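Local atomic coordinates of imidazoleglycerol-phosphate dehydratase (Pyrococcus furiosus, PDB entry 5DNL), a protein that catalyses the dehydration of imidazoleglycerol phosphate to imidazoleacetol phosphate, the sixth step of histidine biosynthesis, at a site holding two manganese ions. Residues D109-F114 and N143-V148; V103-K108 and I136-G141. All coordinates share one frame; numbering follows the deposited sequence.

Contact 1: D109-F114 and N143-V148; sequences DAEEGF and NAHHIV. With MN (manganese (II) ion), chain E; MN (manganese (II) ion), chain D; 5DL ([(2S)-2-hydroxy-3-(1H-1,2,4-triazol-1-yl)propyl]phosphonic acid), chain F.
Two adjacent histidines at the start of helix 144-162 reach two different manganese ions. H145 NE2 binds the ion of chain E at 2.3 Å, H146 NE2 that of chain D at 2.3 Å, and the triazole of the inhibitor bridges the pair, giving N1 to the first metal and N4 to the second. H29 and E149 of the same chain, with H53 of the second subunit, complete the chain E site; H52, E56 and E121 of the second subunit complete the other. The H145 ring is layered: triazole C5 lies over one face, F114 CZ over the opposite face, 3.5 Å above its plane. The phenyl and imidazole planes meet obliquely, at 34°. F114 also takes H145 CA over the centre of its own ring, a CH-pi contact, and its CD2 meets V148 CB at 3.7 Å.

The rotation of the imidazole is fixed at its edge. With CG anti to the backbone N (chi1 -171°) and an extended chain, E111 sends its carboxylate to the ring edge, where OE2 accepts the H145 ND1 hydrogen through its syn lone pair at 2.8 Å. This would probably polarise the ring and strengthen NE2 as a metal ligand.

Farther out, N143 caps the helix: its OD1 accepts from H146 N at 3.0 Å. A144 N donates to D109 O, also at 3.0 Å, joining the loop to the first helical turn, and one water links D109 OD2 with N143 ND2. E111, D109 and N143 find their strongest polar partners in H52, K120 and S117 of the second subunit, respectively. H145, H146 and E149 form one of the two HHxxE motifs of the dimanganese active site of imidazoleglycerol-phosphate dehydratase, built between subunits; H52, H53 and E56 form the other.

Contact 2: V103-K108 and I136-G141; sequences VDVNIK and IKQLSG
Strands 100-104 and 133-140 run parallel as the two strands of a beta-alpha-beta unit whose connecting helix is 116-130. The tight part of their pairing is at the backbone. D104 N donates to I136 O at 2.9 Å, and D104 O receives Q138 N at 2.9 Å, both bonds lying nearly along the C=O axes. On the face toward the helices, V103 and I136 lie side by side and point the same way, with V103 CG2 3.9 Å from I136 CG1; V103 also packs on helix 116-130, and I136 on helix 144-162.

Past D104 the regular pairing stops, and the Q138 side chain takes it over. Its CG is anti to the backbone N (chi1 180°), and the extended chain lays the amide alongside N106: OE1 accepts from N106 N at 2.8 Å, and NE2 donates to N106 O at 3.1 Å. Both donors sit above the plane of the carbonyl they reach. An alanine here would remove both amide bonds and would probably loosen the backbone at N106 against strand 133-140.

The other face is looser and wet. D104 and K137 also run side by side, yet OD2 and NZ stay 3.8 Å apart, a long salt bridge supplemented by a water hydrogen-bonded to both atoms. K137 NZ has its strongest partner in L139 O of the fourth subunit. Toward the far end, L139 and S140 form a classic bulge opposite L88, and a water bridges the two segments, donating to N106 O and to G141 O at 2.8 Å each.

In the fold
The centres of contacts 1 and 2 are about 11 Å apart, and their segments alternate along the chain: 103-108 runs directly into 109-114, helix 116-130 intervenes, and 136-141 is followed after one residue by 143-148. Strand 133-140 thus feeds into helix 144-162, while the loop leaving strand 100-104 passes the start of that helix before entering helix 116-130. The two contacts touch through I147, whose CD1 lies 3.4 Å from Q138 OE1, and through A144, packed on I107. Successive parts of one beta-alpha-beta-alpha path therefore join the four-stranded sheet, whose strand 133-140 meets neighbouring subunits at K137 and L139, to the metal-binding helix end at another subunit interface.

Contact 1: D109-F114 and N143-V148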
# COMPACT_ATOMS: atom_id res chain seq x y z
N ASP A 109 -5.15 7.72 -28.69
CA ASP A 109 -4.33 8.29 -29.75
C ASP A 109 -5.05 9.52 -30.33
O ASP A 109 -5.98 9.41 -31.14
CB ASP A 109 -4.05 7.26 -30.85
CG ASP A 109 -3.46 5.93 -30.31
OD1 ASP A 109 -2.71 5.93 -29.32
OD2 ASP A 109 -3.74 4.88 -30.94
N ALA A 110 -4.65 10.69 -29.87
CA ALA A 110 -5.29 11.93 -30.26
C ALA A 110 -5.01 12.26 -31.72
O ALA A 110 -4.01 11.81 -32.30
CB ALA A 110 -4.81 13.06 -29.36
N GLU A 111 -5.87 13.08 -32.29
CA GLU A 111 -5.70 13.53 -33.67
C GLU A 111 -6.10 14.99 -33.79
O GLU A 111 -7.17 15.39 -33.30
CB GLU A 111 -6.58 12.67 -34.57
CG GLU A 111 -6.34 12.88 -36.05
CD GLU A 111 -7.01 11.80 -36.89
OE1 GLU A 111 -6.79 10.60 -36.60
OE2 GLU A 111 -7.80 12.18 -37.78
N GLU A 112 -5.28 15.77 -34.48
CA GLU A 112 -5.54 17.20 -34.68
C GLU A 112 -6.92 17.43 -35.32
O GLU A 112 -7.26 16.76 -36.30
CB GLU A 112 -4.53 17.87 -35.60
CG GLU A 112 -3.05 17.77 -35.27
CD GLU A 112 -2.17 18.16 -36.46
OE1 GLU A 112 -2.44 17.74 -37.61
OE2 GLU A 112 -1.18 18.89 -36.24
N GLY A 113 -7.70 18.34 -34.75
CA GLY A 113 -9.02 18.65 -35.26
C GLY A 113 -10.14 17.92 -34.54
O GLY A 113 -11.30 18.32 -34.65
N PHE A 114 -9.79 16.84 -33.82
CA PHE A 114 -10.74 16.03 -33.08
C PHE A 114 -10.51 16.33 -31.61
O PHE A 114 -9.40 16.20 -31.10
CB PHE A 114 -10.55 14.54 -33.37
CG PHE A 114 -11.00 14.14 -34.75
CD1 PHE A 114 -10.14 14.20 -35.84
CD2 PHE A 114 -12.30 13.69 -34.96
CE1 PHE A 114 -10.56 13.81 -37.10
CE2 PHE A 114 -12.73 13.32 -36.22
CZ PHE A 114 -11.87 13.40 -37.29
N ASN A 143 -8.34 5.20 -31.22
CA ASN A 143 -8.09 6.24 -32.20
C ASN A 143 -9.16 7.35 -32.19
O ASN A 143 -10.35 7.07 -32.30
CB ASN A 143 -8.02 5.63 -33.60
CG ASN A 143 -7.68 6.65 -34.65
OD1 ASN A 143 -8.54 7.37 -35.11
ND2 ASN A 143 -6.40 6.74 -35.01
N ALA A 144 -8.74 8.60 -32.07
CA ALA A 144 -9.70 9.71 -31.94
C ALA A 144 -10.68 9.80 -33.10
O ALA A 144 -11.86 9.98 -32.89
CB ALA A 144 -8.96 11.05 -31.82
N HIS A 145 -10.18 9.70 -34.31
CA HIS A 145 -11.01 9.85 -35.52
C HIS A 145 -12.00 8.69 -35.57
O HIS A 145 -13.19 8.91 -35.84
CB HIS A 145 -10.08 9.82 -36.74
CG HIS A 145 -10.71 10.14 -38.06
ND1 HIS A 145 -10.05 10.92 -38.98
CD2 HIS A 145 -11.84 9.71 -38.67
CE1 HIS A 145 -10.77 11.00 -40.08
NE2 HIS A 145 -11.86 10.28 -39.92
N HIS A 146 -11.54 7.47 -35.30
CA HIS A 146 -12.42 6.31 -35.35
C HIS A 146 -13.53 6.42 -34.29
O HIS A 146 -14.70 6.13 -34.57
CB HIS A 146 -11.66 5.01 -35.16
CG HIS A 146 -10.67 4.74 -36.24
ND1 HIS A 146 -9.64 3.83 -36.09
CD2 HIS A 146 -10.54 5.26 -37.49
CE1 HIS A 146 -8.93 3.78 -37.20
NE2 HIS A 146 -9.44 4.65 -38.06
N ILE A 147 -13.17 6.88 -33.10
CA ILE A 147 -14.14 7.04 -32.00
C ILE A 147 -15.17 8.11 -32.34
O ILE A 147 -16.38 7.88 -32.22
CB ILE A 147 -13.43 7.35 -30.66
CG1 ILE A 147 -12.63 6.13 -30.20
CG2 ILE A 147 -14.43 7.76 -29.60
CD1 ILE A 147 -11.56 6.43 -29.15
N VAL A 148 -14.70 9.28 -32.75
CA VAL A 148 -15.60 10.41 -32.99
C VAL A 148 -16.47 10.13 -34.23
O VAL A 148 -17.69 10.36 -34.22
CB VAL A 148 -14.82 11.72 -33.10
CG1 VAL A 148 -15.71 12.89 -33.50
CG2 VAL A 148 -14.16 12.04 -31.77
MN MN E . -13.13 9.43 -41.70
MN MN D . -8.58 4.93 -40.17
N1 5DL F . -12.01 7.53 -41.30
C3 5DL F . -11.59 5.32 -41.43
N2 5DL F . -12.49 6.29 -41.64
C8 5DL F . -15.55 6.31 -43.95
C7 5DL F . -14.15 6.69 -43.50
C6 5DL F . -13.83 6.03 -42.16
C5 5DL F . -10.77 7.25 -40.88
O10 5DL F . -14.71 3.94 -44.89
P9 5DL F . -15.87 4.53 -44.15
O11 5DL F . -17.18 4.42 -44.89
O12 5DL F . -16.02 3.89 -42.78
O13 5DL F . -14.02 8.12 -43.35
N4 5DL F . -10.47 5.94 -40.94
O HOH W 1 -4.60 4.88 -33.65
O HOH W 2 -9.55 3.11 -40.96

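Contact 2: V103-K108 and I136-G141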
# COMPACT_ATOMS: atom_id res chain seq x y z
N VAL A 103 -21.63 12.04 -22.71
CA VAL A 103 -20.63 11.58 -23.67
C VAL A 103 -19.45 11.04 -22.90
O VAL A 103 -18.78 11.79 -22.18
CB VAL A 103 -20.20 12.73 -24.60
CG1 VAL A 103 -19.11 12.29 -25.57
CG2 VAL A 103 -21.41 13.30 -25.35
N ASP A 104 -19.22 9.73 -23.01
CA ASP A 104 -18.20 9.01 -22.28
C ASP A 104 -17.31 8.31 -23.31
O ASP A 104 -17.62 7.19 -23.77
CB ASP A 104 -18.86 8.00 -21.33
CG ASP A 104 -17.86 7.24 -20.48
OD1 ASP A 104 -16.69 7.64 -20.40
OD2 ASP A 104 -18.27 6.21 -19.91
N VAL A 105 -16.22 8.99 -23.66
CA VAL A 105 -15.20 8.46 -24.56
C VAL A 105 -13.84 8.47 -23.89
O VAL A 105 -13.64 9.11 -22.83
CB VAL A 105 -15.16 9.25 -25.90
CG1 VAL A 105 -16.50 9.15 -26.60
CG2 VAL A 105 -14.80 10.71 -25.71
N ASN A 106 -12.91 7.74 -24.49
CA ASN A 106 -11.57 7.56 -23.94
C ASN A 106 -10.62 7.47 -25.11
O ASN A 106 -10.39 6.39 -25.66
CB ASN A 106 -11.49 6.32 -23.05
CG ASN A 106 -10.14 6.18 -22.36
OD1 ASN A 106 -9.27 7.03 -22.49
ND2 ASN A 106 -9.98 5.10 -21.61
N ILE A 107 -10.14 8.63 -25.53
CA ILE A 107 -9.25 8.72 -26.67
C ILE A 107 -7.81 8.53 -26.21
O ILE A 107 -7.31 9.33 -25.40
CB ILE A 107 -9.39 10.08 -27.35
CG1 ILE A 107 -10.81 10.25 -27.93
CG2 ILE A 107 -8.35 10.24 -28.44
CD1 ILE A 107 -11.08 11.62 -28.52
N LYS A 108 -7.16 7.49 -26.72
CA LYS A 108 -5.76 7.19 -26.39
C LYS A 108 -4.84 7.85 -27.40
O LYS A 108 -3.86 8.46 -27.02
CB LYS A 108 -5.51 5.69 -26.34
CG LYS A 108 -4.06 5.32 -25.99
CD LYS A 108 -3.88 3.82 -25.80
CE LYS A 108 -2.45 3.48 -25.37
NZ LYS A 108 -2.19 2.02 -25.48
N ILE A 136 -23.66 8.80 -25.50
CA ILE A 136 -22.56 8.32 -26.36
C ILE A 136 -21.65 7.56 -25.40
O ILE A 136 -21.08 8.17 -24.51
CB ILE A 136 -21.74 9.46 -27.01
CG1 ILE A 136 -22.61 10.49 -27.75
CG2 ILE A 136 -20.71 8.88 -27.97
CD1 ILE A 136 -23.41 9.93 -28.90
N LYS A 137 -21.54 6.24 -25.58
CA LYS A 137 -20.77 5.40 -24.66
C LYS A 137 -19.79 4.58 -25.45
O LYS A 137 -20.16 3.63 -26.15
CB LYS A 137 -21.67 4.51 -23.80
CG LYS A 137 -20.88 3.78 -22.72
CD LYS A 137 -21.78 2.98 -21.80
CE LYS A 137 -21.04 2.57 -20.53
NZ LYS A 137 -21.04 3.68 -19.54
N GLN A 138 -18.52 4.94 -25.34
CA GLN A 138 -17.48 4.15 -25.94
C GLN A 138 -17.36 2.80 -25.24
O GLN A 138 -17.20 2.74 -24.02
CB GLN A 138 -16.15 4.90 -25.88
CG GLN A 138 -14.98 4.16 -26.48
CD GLN A 138 -13.74 5.01 -26.50
OE1 GLN A 138 -13.81 6.22 -26.64
NE2 GLN A 138 -12.59 4.37 -26.31
N LEU A 139 -17.44 1.71 -26.01
CA LEU A 139 -17.25 0.35 -25.49
C LEU A 139 -15.83 -0.16 -25.69
O LEU A 139 -15.33 -0.92 -24.86
CB LEU A 139 -18.22 -0.61 -26.18
CG LEU A 139 -19.69 -0.18 -26.08
CD1 LEU A 139 -20.58 -1.15 -26.81
CD2 LEU A 139 -20.13 -0.02 -24.63
N SER A 140 -15.19 0.24 -26.80
CA SER A 140 -13.80 -0.09 -27.10
C SER A 140 -13.24 1.03 -27.96
O SER A 140 -13.99 1.77 -28.60
CB SER A 140 -13.70 -1.39 -27.90
OG SER A 140 -14.37 -2.44 -27.24
N GLY A 141 -11.92 1.14 -27.98
CA GLY A 141 -11.25 1.97 -28.96
C GLY A 141 -10.12 2.79 -28.41
O GLY A 141 -10.02 3.02 -27.21
O HOH W 3 -21.38 6.47 -19.57
O HOH W 4 -8.62 4.30 -25.15